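Local coordinates for protein putative xanthine dehydrogenase YAGS fad-binding subunit (Escherichia coli, PDB 5G5G) that probably oxidises aldehydes in the periplasm, as the subunit that holds a molybdenum ion together with pterin cytosine dinucleotide, at residues D177-T182 with A284-L289; H304-G309 with E317-Q322; T280-T285 with G353-L358; E324-G329 with M359-A364. All coordinates share one frame; numbering follows the deposited sequence. Where two conformers were deposited one is given.

Contact 1 of 4, residues D177-T182 with A284-L289; sequences DATYTT and ATLQHL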
# COMPACT_ATOMS: atom_id res chain seq x y z
N ASP C 177 12.13 -20.85 24.83
CA ASP C 177 11.43 -19.77 25.54
C ASP C 177 11.90 -18.49 24.84
O ASP C 177 13.07 -18.14 24.96
CB ASP C 177 11.78 -19.75 27.03
CG ASP C 177 11.08 -18.64 27.81
OD1 ASP C 177 10.85 -17.58 27.25
OD2 ASP C 177 10.80 -18.79 29.02
N ALA C 178 11.02 -17.85 24.10
CA ALA C 178 11.42 -16.74 23.24
C ALA C 178 10.31 -15.74 23.18
O ALA C 178 9.15 -16.11 23.37
CB ALA C 178 11.76 -17.20 21.83
N THR C 179 10.69 -14.49 22.92
CA THR C 179 9.75 -13.38 22.83
C THR C 179 9.89 -12.78 21.46
O THR C 179 11.00 -12.64 20.95
CB THR C 179 10.03 -12.33 23.95
OG1 THR C 179 9.86 -12.97 25.23
CG2 THR C 179 9.13 -11.10 23.89
N TYR C 180 8.76 -12.39 20.89
CA TYR C 180 8.66 -11.85 19.53
C TYR C 180 7.77 -10.60 19.54
O TYR C 180 6.87 -10.44 20.37
CB TYR C 180 8.08 -12.87 18.54
CG TYR C 180 8.76 -14.20 18.57
CD1 TYR C 180 8.42 -15.16 19.55
CD2 TYR C 180 9.75 -14.53 17.67
CE1 TYR C 180 9.07 -16.37 19.58
CE2 TYR C 180 10.41 -15.75 17.71
CZ TYR C 180 10.05 -16.67 18.66
OH TYR C 180 10.74 -17.86 18.78
N THR C 181 8.08 -9.68 18.65
CA THR C 181 7.22 -8.51 18.45
C THR C 181 6.88 -8.31 16.99
O THR C 181 7.70 -8.58 16.09
CB THR C 181 7.81 -7.19 19.02
OG1 THR C 181 9.02 -6.84 18.33
CG2 THR C 181 8.13 -7.35 20.47
N THR C 182 5.68 -7.77 16.81
CA THR C 182 5.19 -7.24 15.51
C THR C 182 4.71 -5.81 15.73
O THR C 182 4.15 -5.50 16.77
CB THR C 182 4.08 -8.05 14.93
OG1 THR C 182 2.91 -7.99 15.78
CG2 THR C 182 4.50 -9.50 14.81
N ALA C 284 0.12 -3.59 17.16
CA ALA C 284 1.38 -4.20 17.49
C ALA C 284 1.12 -5.31 18.50
O ALA C 284 0.11 -5.26 19.26
CB ALA C 284 2.34 -3.19 18.11
N THR C 285 2.01 -6.30 18.50
CA THR C 285 1.97 -7.36 19.50
C THR C 285 3.33 -7.56 20.17
O THR C 285 4.38 -7.26 19.63
CB THR C 285 1.47 -8.74 18.96
OG1 THR C 285 2.47 -9.31 18.08
CG2 THR C 285 0.13 -8.59 18.20
N LEU C 286 3.29 -8.16 21.35
CA LEU C 286 4.48 -8.58 22.09
C LEU C 286 4.09 -10.00 22.58
O LEU C 286 3.13 -10.15 23.34
CB LEU C 286 4.78 -7.60 23.22
CG LEU C 286 6.04 -7.79 24.05
CD1 LEU C 286 6.33 -6.51 24.82
CD2 LEU C 286 5.95 -8.97 25.01
N GLN C 287 4.78 -11.01 22.09
CA GLN C 287 4.34 -12.39 22.28
C GLN C 287 5.41 -13.23 22.97
O GLN C 287 6.59 -13.14 22.60
CB GLN C 287 4.01 -13.02 20.95
CG GLN C 287 2.94 -12.26 20.16
CD GLN C 287 2.63 -12.94 18.86
OE1 GLN C 287 2.28 -14.12 18.80
NE2 GLN C 287 2.68 -12.18 17.82
N HIS C 288 4.99 -14.07 23.89
CA HIS C 288 5.91 -14.93 24.64
C HIS C 288 5.52 -16.39 24.38
O HIS C 288 4.39 -16.79 24.71
CB HIS C 288 5.85 -14.57 26.11
CG HIS C 288 6.86 -15.26 26.95
ND1 HIS C 288 6.70 -15.46 28.30
CD2 HIS C 288 8.04 -15.83 26.63
CE1 HIS C 288 7.76 -16.10 28.78
NE2 HIS C 288 8.59 -16.33 27.78
N LEU C 289 6.44 -17.17 23.80
CA LEU C 289 6.20 -18.55 23.42
C LEU C 289 7.17 -19.47 24.15
O LEU C 289 8.39 -19.25 24.11
CB LEU C 289 6.39 -18.71 21.92
CG LEU C 289 5.13 -18.38 21.13
CD1 LEU C 289 5.46 -18.07 19.68
CD2 LEU C 289 4.15 -19.53 21.18

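Contact 2 of 4, residues H304-G309 with E317-Q322; sequences HESWSG and ETAVQQ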
# COMPACT_ATOMS: atom_id res chain seq x y z
N HIS C 304 1.47 -19.91 24.86
CA HIS C 304 1.57 -18.72 24.00
C HIS C 304 0.77 -17.61 24.69
O HIS C 304 -0.44 -17.76 24.94
CB HIS C 304 1.02 -19.03 22.64
CG HIS C 304 1.28 -17.99 21.59
ND1 HIS C 304 1.03 -18.23 20.26
CD2 HIS C 304 1.76 -16.73 21.67
CE1 HIS C 304 1.36 -17.16 19.56
NE2 HIS C 304 1.78 -16.23 20.39
N GLU C 305 1.46 -16.54 25.06
CA GLU C 305 0.78 -15.35 25.60
C GLU C 305 1.08 -14.19 24.67
O GLU C 305 2.16 -14.10 24.12
CB GLU C 305 1.22 -15.06 27.02
CG GLU C 305 0.82 -16.14 27.99
CD GLU C 305 1.12 -15.83 29.43
OE1 GLU C 305 2.02 -15.03 29.72
OE2 GLU C 305 0.41 -16.39 30.30
N SER C 306 0.09 -13.33 24.46
CA SER C 306 0.26 -12.15 23.62
C SER C 306 -0.32 -10.91 24.26
O SER C 306 -1.42 -10.95 24.85
CB SER C 306 -0.41 -12.39 22.27
OG SER C 306 -0.09 -11.32 21.38
N TRP C 307 0.46 -9.85 24.19
CA TRP C 307 0.05 -8.51 24.64
C TRP C 307 -0.19 -7.64 23.41
O TRP C 307 0.60 -7.64 22.47
CB TRP C 307 1.17 -7.88 25.47
CG TRP C 307 1.24 -8.32 26.87
CD1 TRP C 307 0.82 -7.64 27.95
CD2 TRP C 307 1.85 -9.53 27.36
NE1 TRP C 307 1.07 -8.39 29.11
CE2 TRP C 307 1.72 -9.53 28.76
CE3 TRP C 307 2.45 -10.64 26.74
CZ2 TRP C 307 2.18 -10.63 29.57
CZ3 TRP C 307 2.89 -11.71 27.52
CH2 TRP C 307 2.74 -11.70 28.90
N SER C 308 -1.26 -6.87 23.43
CA SER C 308 -1.53 -5.82 22.45
C SER C 308 -2.27 -4.73 23.22
O SER C 308 -2.70 -4.96 24.37
CB SER C 308 -2.39 -6.33 21.26
OG SER C 308 -3.75 -6.59 21.67
N GLY C 309 -2.42 -3.59 22.60
CA GLY C 309 -3.09 -2.48 23.24
C GLY C 309 -4.15 -1.84 22.37
O GLY C 309 -4.17 -2.01 21.14
N GLU C 317 -5.62 -7.97 19.70
CA GLU C 317 -5.16 -8.70 18.50
C GLU C 317 -5.05 -10.20 18.91
O GLU C 317 -4.27 -10.58 19.79
CB GLU C 317 -3.86 -8.10 17.97
CG GLU C 317 -3.34 -8.74 16.66
CD GLU C 317 -4.19 -8.50 15.40
OE1 GLU C 317 -5.19 -7.77 15.46
OE2 GLU C 317 -3.79 -8.96 14.30
N THR C 318 -5.89 -11.03 18.31
CA THR C 318 -6.14 -12.41 18.82
C THR C 318 -5.01 -13.36 18.36
O THR C 318 -5.25 -14.37 17.69
CB THR C 318 -7.53 -12.90 18.40
OG1 THR C 318 -7.77 -12.63 17.02
CG2 THR C 318 -8.57 -12.15 19.21
N ALA C 319 -3.81 -13.07 18.82
CA ALA C 319 -2.62 -13.74 18.31
C ALA C 319 -2.29 -15.14 18.88
O ALA C 319 -1.33 -15.72 18.43
CB ALA C 319 -1.43 -12.81 18.47
N VAL C 320 -3.09 -15.67 19.78
CA VAL C 320 -2.77 -16.98 20.38
C VAL C 320 -3.71 -18.05 19.90
O VAL C 320 -3.49 -19.21 20.16
CB VAL C 320 -2.75 -16.92 21.91
CG1 VAL C 320 -1.79 -15.84 22.37
CG2 VAL C 320 -4.13 -16.66 22.48
N GLN C 321 -4.78 -17.67 19.19
CA GLN C 321 -5.79 -18.68 18.82
C GLN C 321 -5.24 -19.82 18.00
O GLN C 321 -5.59 -20.97 18.28
CB GLN C 321 -7.02 -18.09 18.09
CG GLN C 321 -7.89 -19.21 17.44
CD GLN C 321 -9.12 -18.68 16.69
OE1 GLN C 321 -10.26 -18.80 17.17
NE2 GLN C 321 -8.89 -18.10 15.51
N GLN C 322 -4.40 -19.55 17.00
CA GLN C 322 -3.90 -20.63 16.17
C GLN C 322 -3.11 -21.63 16.96
O GLN C 322 -3.08 -22.82 16.60
CB GLN C 322 -3.01 -20.18 15.00
CG GLN C 322 -1.60 -19.77 15.35
CD GLN C 322 -1.55 -18.40 15.99
OE1 GLN C 322 -1.97 -17.42 15.36
NE2 GLN C 322 -1.00 -18.30 17.20
O HOH W 1 -2.35 -9.85 21.58

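Contact 3 of 4, residues T280-T285 with G353-L358; sequences THRPAT and GEAPGL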
# COMPACT_ATOMS: atom_id res chain seq x y z
N THR C 280 -8.02 2.89 11.17
CA THR C 280 -7.57 1.85 12.08
C THR C 280 -6.23 1.28 11.59
O THR C 280 -5.81 1.52 10.46
CB THR C 280 -8.58 0.72 12.17
OG1 THR C 280 -8.70 0.04 10.92
CG2 THR C 280 -9.94 1.26 12.56
N HIS C 281 -5.62 0.51 12.48
CA HIS C 281 -4.39 -0.17 12.21
C HIS C 281 -4.35 -1.56 12.88
O HIS C 281 -5.00 -1.74 13.85
CB HIS C 281 -3.20 0.61 12.83
CG HIS C 281 -3.31 0.82 14.31
ND1 HIS C 281 -2.67 0.02 15.23
CD2 HIS C 281 -4.03 1.71 15.03
CE1 HIS C 281 -2.99 0.40 16.44
NE2 HIS C 281 -3.81 1.43 16.35
N ARG C 282 -3.58 -2.48 12.32
CA ARG C 282 -3.33 -3.71 13.07
C ARG C 282 -2.58 -3.32 14.36
O ARG C 282 -1.58 -2.67 14.27
CB ARG C 282 -2.50 -4.72 12.30
CG ARG C 282 -2.45 -6.07 13.04
CD ARG C 282 -1.44 -7.07 12.50
NE ARG C 282 -1.57 -7.33 11.07
CZ ARG C 282 -2.46 -8.15 10.48
NH1 ARG C 282 -3.48 -8.68 11.14
NH2 ARG C 282 -2.43 -8.30 9.16
N PRO C 283 -3.03 -3.80 15.54
CA PRO C 283 -2.24 -3.57 16.75
C PRO C 283 -0.92 -4.28 16.69
O PRO C 283 -0.85 -5.45 16.27
CB PRO C 283 -3.12 -4.16 17.85
CG PRO C 283 -4.52 -4.21 17.25
CD PRO C 283 -4.30 -4.48 15.83
N ALA C 284 0.12 -3.59 17.16
CA ALA C 284 1.38 -4.20 17.49
C ALA C 284 1.12 -5.31 18.50
O ALA C 284 0.11 -5.26 19.26
CB ALA C 284 2.34 -3.19 18.11
N THR C 285 2.01 -6.30 18.50
CA THR C 285 1.97 -7.36 19.50
C THR C 285 3.33 -7.56 20.17
O THR C 285 4.38 -7.26 19.63
CB THR C 285 1.47 -8.74 18.96
OG1 THR C 285 2.47 -9.31 18.08
CG2 THR C 285 0.13 -8.59 18.20
N GLY C 353 -5.11 -11.47 14.14
CA GLY C 353 -4.68 -12.48 15.09
C GLY C 353 -3.74 -13.49 14.46
O GLY C 353 -2.59 -13.63 14.91
N GLU C 354 -4.19 -14.26 13.45
CA GLU C 354 -3.30 -15.27 12.86
C GLU C 354 -2.10 -14.67 12.17
O GLU C 354 -1.00 -15.22 12.24
CB GLU C 354 -4.06 -16.19 11.89
CG GLU C 354 -4.64 -17.42 12.57
CD GLU C 354 -5.92 -17.18 13.30
OE1 GLU C 354 -6.52 -16.09 13.24
OE2 GLU C 354 -6.35 -18.14 13.97
N ALA C 355 -2.25 -13.52 11.51
CA ALA C 355 -1.05 -13.00 10.82
C ALA C 355 0.12 -12.77 11.83
O ALA C 355 1.18 -13.34 11.69
CB ALA C 355 -1.39 -11.76 9.99
N PRO C 356 -0.09 -11.97 12.89
CA PRO C 356 1.00 -11.79 13.86
C PRO C 356 1.27 -13.00 14.72
O PRO C 356 2.44 -13.27 15.09
CB PRO C 356 0.57 -10.55 14.67
CG PRO C 356 -0.95 -10.58 14.60
CD PRO C 356 -1.25 -11.08 13.21
N GLY C 357 0.24 -13.80 15.02
CA GLY C 357 0.47 -15.00 15.83
C GLY C 357 1.40 -15.97 15.15
O GLY C 357 2.29 -16.52 15.79
N LEU C 358 1.16 -16.24 13.87
CA LEU C 358 2.06 -17.11 13.09
C LEU C 358 3.39 -16.46 12.81
O LEU C 358 4.39 -17.17 12.67
CB LEU C 358 1.39 -17.54 11.77
CG LEU C 358 0.18 -18.45 12.00
CD1 LEU C 358 -0.69 -18.46 10.75
CD2 LEU C 358 0.64 -19.87 12.30

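Contact 4 of 4, residues E324-G329 with M359-A364; sequences ELLYAG and MALEIA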
# COMPACT_ATOMS: atom_id res chain seq x y z
N GLU C 324 -3.84 -22.87 19.67
CA GLU C 324 -4.75 -23.79 20.30
C GLU C 324 -5.08 -24.95 19.40
O GLU C 324 -5.60 -25.96 19.90
CB GLU C 324 -6.07 -23.11 20.72
CG GLU C 324 -5.79 -21.97 21.72
CD GLU C 324 -6.94 -21.01 22.01
OE1 GLU C 324 -8.04 -21.16 21.42
OE2 GLU C 324 -6.70 -20.07 22.82
N LEU C 325 -4.82 -24.84 18.12
CA LEU C 325 -5.32 -25.83 17.12
C LEU C 325 -4.26 -26.36 16.16
O LEU C 325 -4.45 -27.44 15.57
CB LEU C 325 -6.42 -25.17 16.24
CG LEU C 325 -7.72 -24.94 16.98
CD1 LEU C 325 -8.67 -24.04 16.18
CD2 LEU C 325 -8.42 -26.23 17.34
N LEU C 326 -3.17 -25.64 15.97
CA LEU C 326 -2.28 -26.00 14.88
C LEU C 326 -1.44 -27.24 15.19
O LEU C 326 -1.37 -28.10 14.33
CB LEU C 326 -1.40 -24.82 14.46
CG LEU C 326 -0.55 -24.96 13.17
CD1 LEU C 326 -1.36 -25.46 11.99
CD2 LEU C 326 0.08 -23.63 12.80
N TYR C 327 -0.83 -27.36 16.37
CA TYR C 327 0.07 -28.48 16.62
C TYR C 327 -0.42 -29.32 17.79
O TYR C 327 -1.11 -28.82 18.66
CB TYR C 327 1.50 -28.02 16.86
CG TYR C 327 2.03 -27.24 15.70
CD1 TYR C 327 2.29 -27.86 14.52
CD2 TYR C 327 2.27 -25.87 15.81
CE1 TYR C 327 2.77 -27.15 13.41
CE2 TYR C 327 2.79 -25.15 14.71
CZ TYR C 327 3.03 -25.79 13.52
OH TYR C 327 3.49 -25.12 12.41
N ALA C 328 -0.12 -30.62 17.74
CA ALA C 328 -0.39 -31.50 18.84
C ALA C 328 0.41 -31.08 20.08
O ALA C 328 1.42 -30.34 19.99
CB ALA C 328 -0.07 -32.94 18.49
N GLY C 329 -0.09 -31.52 21.23
CA GLY C 329 0.55 -31.31 22.54
C GLY C 329 -0.48 -31.44 23.63
O GLY C 329 -1.49 -30.71 23.58
N MET C 359 3.43 -15.13 12.75
CA MET C 359 4.75 -14.45 12.61
C MET C 359 5.68 -14.83 13.79
O MET C 359 6.88 -14.97 13.59
CB MET C 359 4.60 -12.95 12.54
CG MET C 359 4.15 -12.45 11.17
SD MET C 359 3.58 -10.76 11.09
CE MET C 359 5.14 -9.90 10.96
N ALA C 360 5.10 -15.03 14.96
CA ALA C 360 5.82 -15.53 16.14
C ALA C 360 5.91 -17.07 16.19
O ALA C 360 7.02 -17.60 16.31
CB ALA C 360 5.19 -15.00 17.41
N LEU C 361 4.77 -17.77 16.18
CA LEU C 361 4.77 -19.19 16.37
C LEU C 361 5.66 -19.93 15.38
O LEU C 361 6.38 -20.89 15.76
CB LEU C 361 3.33 -19.76 16.32
CG LEU C 361 3.17 -21.27 16.34
CD1 LEU C 361 3.70 -21.79 17.70
CD2 LEU C 361 1.71 -21.61 16.17
N GLU C 362 5.62 -19.52 14.11
CA GLU C 362 6.34 -20.24 13.04
C GLU C 362 7.85 -19.99 13.03
O GLU C 362 8.60 -20.82 12.54
CB GLU C 362 5.67 -19.96 11.68
CG GLU C 362 4.26 -20.49 11.65
CD GLU C 362 4.20 -22.02 11.80
OE1 GLU C 362 4.84 -22.72 10.97
OE2 GLU C 362 3.50 -22.54 12.75
N ILE C 363 8.29 -18.92 13.69
CA ILE C 363 9.75 -18.82 14.02
C ILE C 363 10.07 -19.75 15.19
O ILE C 363 11.07 -20.45 15.14
CB ILE C 363 10.22 -17.37 14.36
CG1 ILE C 363 9.97 -16.43 13.19
CG2 ILE C 363 11.68 -17.37 14.77
CD1 ILE C 363 10.28 -14.95 13.44
N ALA C 364 9.26 -19.71 16.25
CA ALA C 364 9.47 -20.56 17.43
C ALA C 364 9.56 -22.02 17.07
O ALA C 364 10.44 -22.75 17.54
CB ALA C 364 8.41 -20.31 18.52

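Contact 1 of 4, residues D177-T182 with A284-L289
The His-288 imidazole meets its partners at the edge: Asp-177 OD1 and Ala-178 O both lie near the ring plane, while Thr-179 OG1 approaches obliquely. NE2 donates to OD1 of Asp-177 over 2.6 Å, with the acceptor almost exactly in the ring plane. The carboxylate matches this less well, because OD1 is met on its syn side but 35° out of its plane. On the other face of the sheet, the Tyr-180 ring takes Leu-289 CD1 obliquely, with CD1 lying 4.0 Å from CE1 of the tyrosine. CG of His-288 stands anti to the backbone N (chi1 -173°), which carries the imidazole toward the neighbouring strand.

Beneath these side chains runs a regular antiparallel ladder. Ala-178, Tyr-180 and Thr-182 form hydrogen-bonded pairs with Leu-289, Gln-287 and Thr-285, each closed by two backbone bonds; Tyr-180 O receives Gln-287 N at 2.8 Å. At the far end, Thr-285 OG1 donates to Thr-182 OG1 over 2.7 Å, and NE2 of Gln-287 donates to the same Thr-285 oxygen over 2.9 Å. Gln-287 NE2 also reaches Pro-356 O, its OE1 is bonded on strand 299-310, and the hydroxyl of Tyr-180 bonds Glu-367.

Strand 174-182 is the outermost strand of a five-stranded sheet within this chain, yet its Thr-181 still bonds the backbone of Arg-715 and Tyr-717. The two faces of this strand pair differ: polar groups of buried Tyr-180, Thr-182, Thr-285 and Gln-287 are hydrogen-bonded, with Leu-289 packing beside them, whereas the more exposed Asp-177 and His-288 make a short bond that would probably favour a charged carboxylate.

Contact 2 of 4, residues H304-G309 with E317-Q322
A methyl group sits over the face of an imidazole whose two nitrogens are both engaged: Val-320 CG1 lies 3.9 Å from the centroid of the His-304 ring, a CH-pi contact only 19° off the ring normal. The methyl is shifted toward the rim, nearest CD2. His-304 NE2 bonds Gln-287 OE1 and ND1 bonds the hydroxyl of Ser-323, two bonds that fix the rotation of the ring under the valine methyl. Its CE1 carbon approaches Ala-319 O at 3.3 Å. That carbonyl also accepts Gln-322 NE2 over 2.9 Å, the donor standing above the carbonyl plane and away from a lone pair.

Farther along strand 299-310, Val-320 CG1 touches Ser-306 CB, and Ala-319 CB packs against Ser-306 OG at 3.5 Å. A water bridges that hydroxyl to Glu-317 O, donating to the carbonyl over 2.7 Å. Glu-317 O is gripped a second time by Ala-319 N, closing an inverse gamma turn centred on Thr-318; a type I beta turn, Thr-318 to Gln-321, overlaps it. Ser-308 OG accepts Glu-317 N at 3.0 Å and 173°, a nearly straight bond.

Every second strand residue thus faces the loop, and Ser-308 and a water held by Ser-306 serve the backbone N and O of Glu-317 in a loop that pairs with no strand here. These bonds place the glutamate near the molybdenum site, its side chain about 8 Å from the bound ion.

Contact 3 of 4, residues T280-T285 with G353-L358
Arg-282 lays its guanidinium against the first turn of helix 354-372, whose N-cap position is Gly-353. This is the closer half of the contact. Ala-355 CB sits over one face of the group, 3.5 Å above its plane and off toward the rim, with NH2 nearest at 3.7 Å. The Pro-356 ring comes in beside it, CD approaching Arg-282 NH1 at 3.9 Å and CG meeting the arginine CD. The chain runs extended as far as CD and then bends (chi3 -54°), turning the guanidinium onto the alanine.

All three guanidinium nitrogens have partners elsewhere: NE bonds Gln-185 OE1, NH2 bonds the carbonyl of Arg-350, a residue of the molybdenum pocket, and NH1 forms a salt bridge with Glu-317 OE2. The same carboxylate oxygen accepts Gly-353 N, so it probably offsets the positive charge that the arginine brings to the helix start.

The other half is looser, though equally buried: Thr-285 meets the proline through van der Waals contact alone, the threonine side chain standing roughly perpendicular to the proline. There Pro-356 CB lies 4.1 Å from Thr-285 CG2.

Contact 4 of 4, residues E324-G329 with M359-A364
The hydroxyl of Tyr-327 donates to OE2 of Glu-362 over a short 2.6 Å, using the syn lone pair of that oxygen. Ring and carboxylate are nearly coplanar, 23° apart, and OE2 lies at the ring edge, 3.3 Å from Tyr-327 CE2. Leu-361 CD2 reaches the same edge, 4.0 Å from CE2, the leucine and tyrosine side chains lying alongside one another and pointing opposite ways. Leu-326 adds a methyl: its CD2 comes to 3.6 Å from Glu-362 OE2 and 4.3 Å from Leu-361 CD2, while its CG lies over one face of the Tyr-327 ring, offset toward the rim. Apolar groups therefore border a buried polar bond.

Glu-362 gets to the tyrosine by folding back, with chi1 -64° and chi2 -63°, since its CB does not itself point toward the loop. The second shell holds it there. Its OE1 makes a salt bridge with Arg-380 NE and accepts Ala-437 N, which probably keeps the carboxylate ionised; Arg-380 NE also gives a weak hydrogen bond to the tyrosine hydroxyl. On the loop side, Arg-399 binds the carbonyls of Leu-325 and Leu-326, and Arg-332 binds that of Tyr-327.

Loop 324-329 leads into strand 331-340, so the contact ties the approach to that strand to helix 354-372. Along this helix Ala-360 and Leu-361 rest on strand 285-293, Ile-363 touches Tyr-180 of strand 174-182, and Glu-362 packs against Ala-700 of helix 698-710.

How the contacts relate
Helix 354-372 is the common partner: contacts 3 and 4 use residues 353-358 and 359-364 at its start, while the buried face of contact 1 bonds to it. Contacts 1 and 2 belong to one sheet, with Gln-287 linking them. Contact 2 is nested in the loop that contact 3 closes, and Glu-317 joins them. Contacts 2, 3 and 4 are buried, whereas contact 1 has an exposed edge. Chemistry follows place: ladder bonds between strands in contact 1, serine and water bridging in contact 2, guanidinium packing nearest the molybdenum site in contact 3, and a tyrosine-glutamate bond among leucines in contact 4.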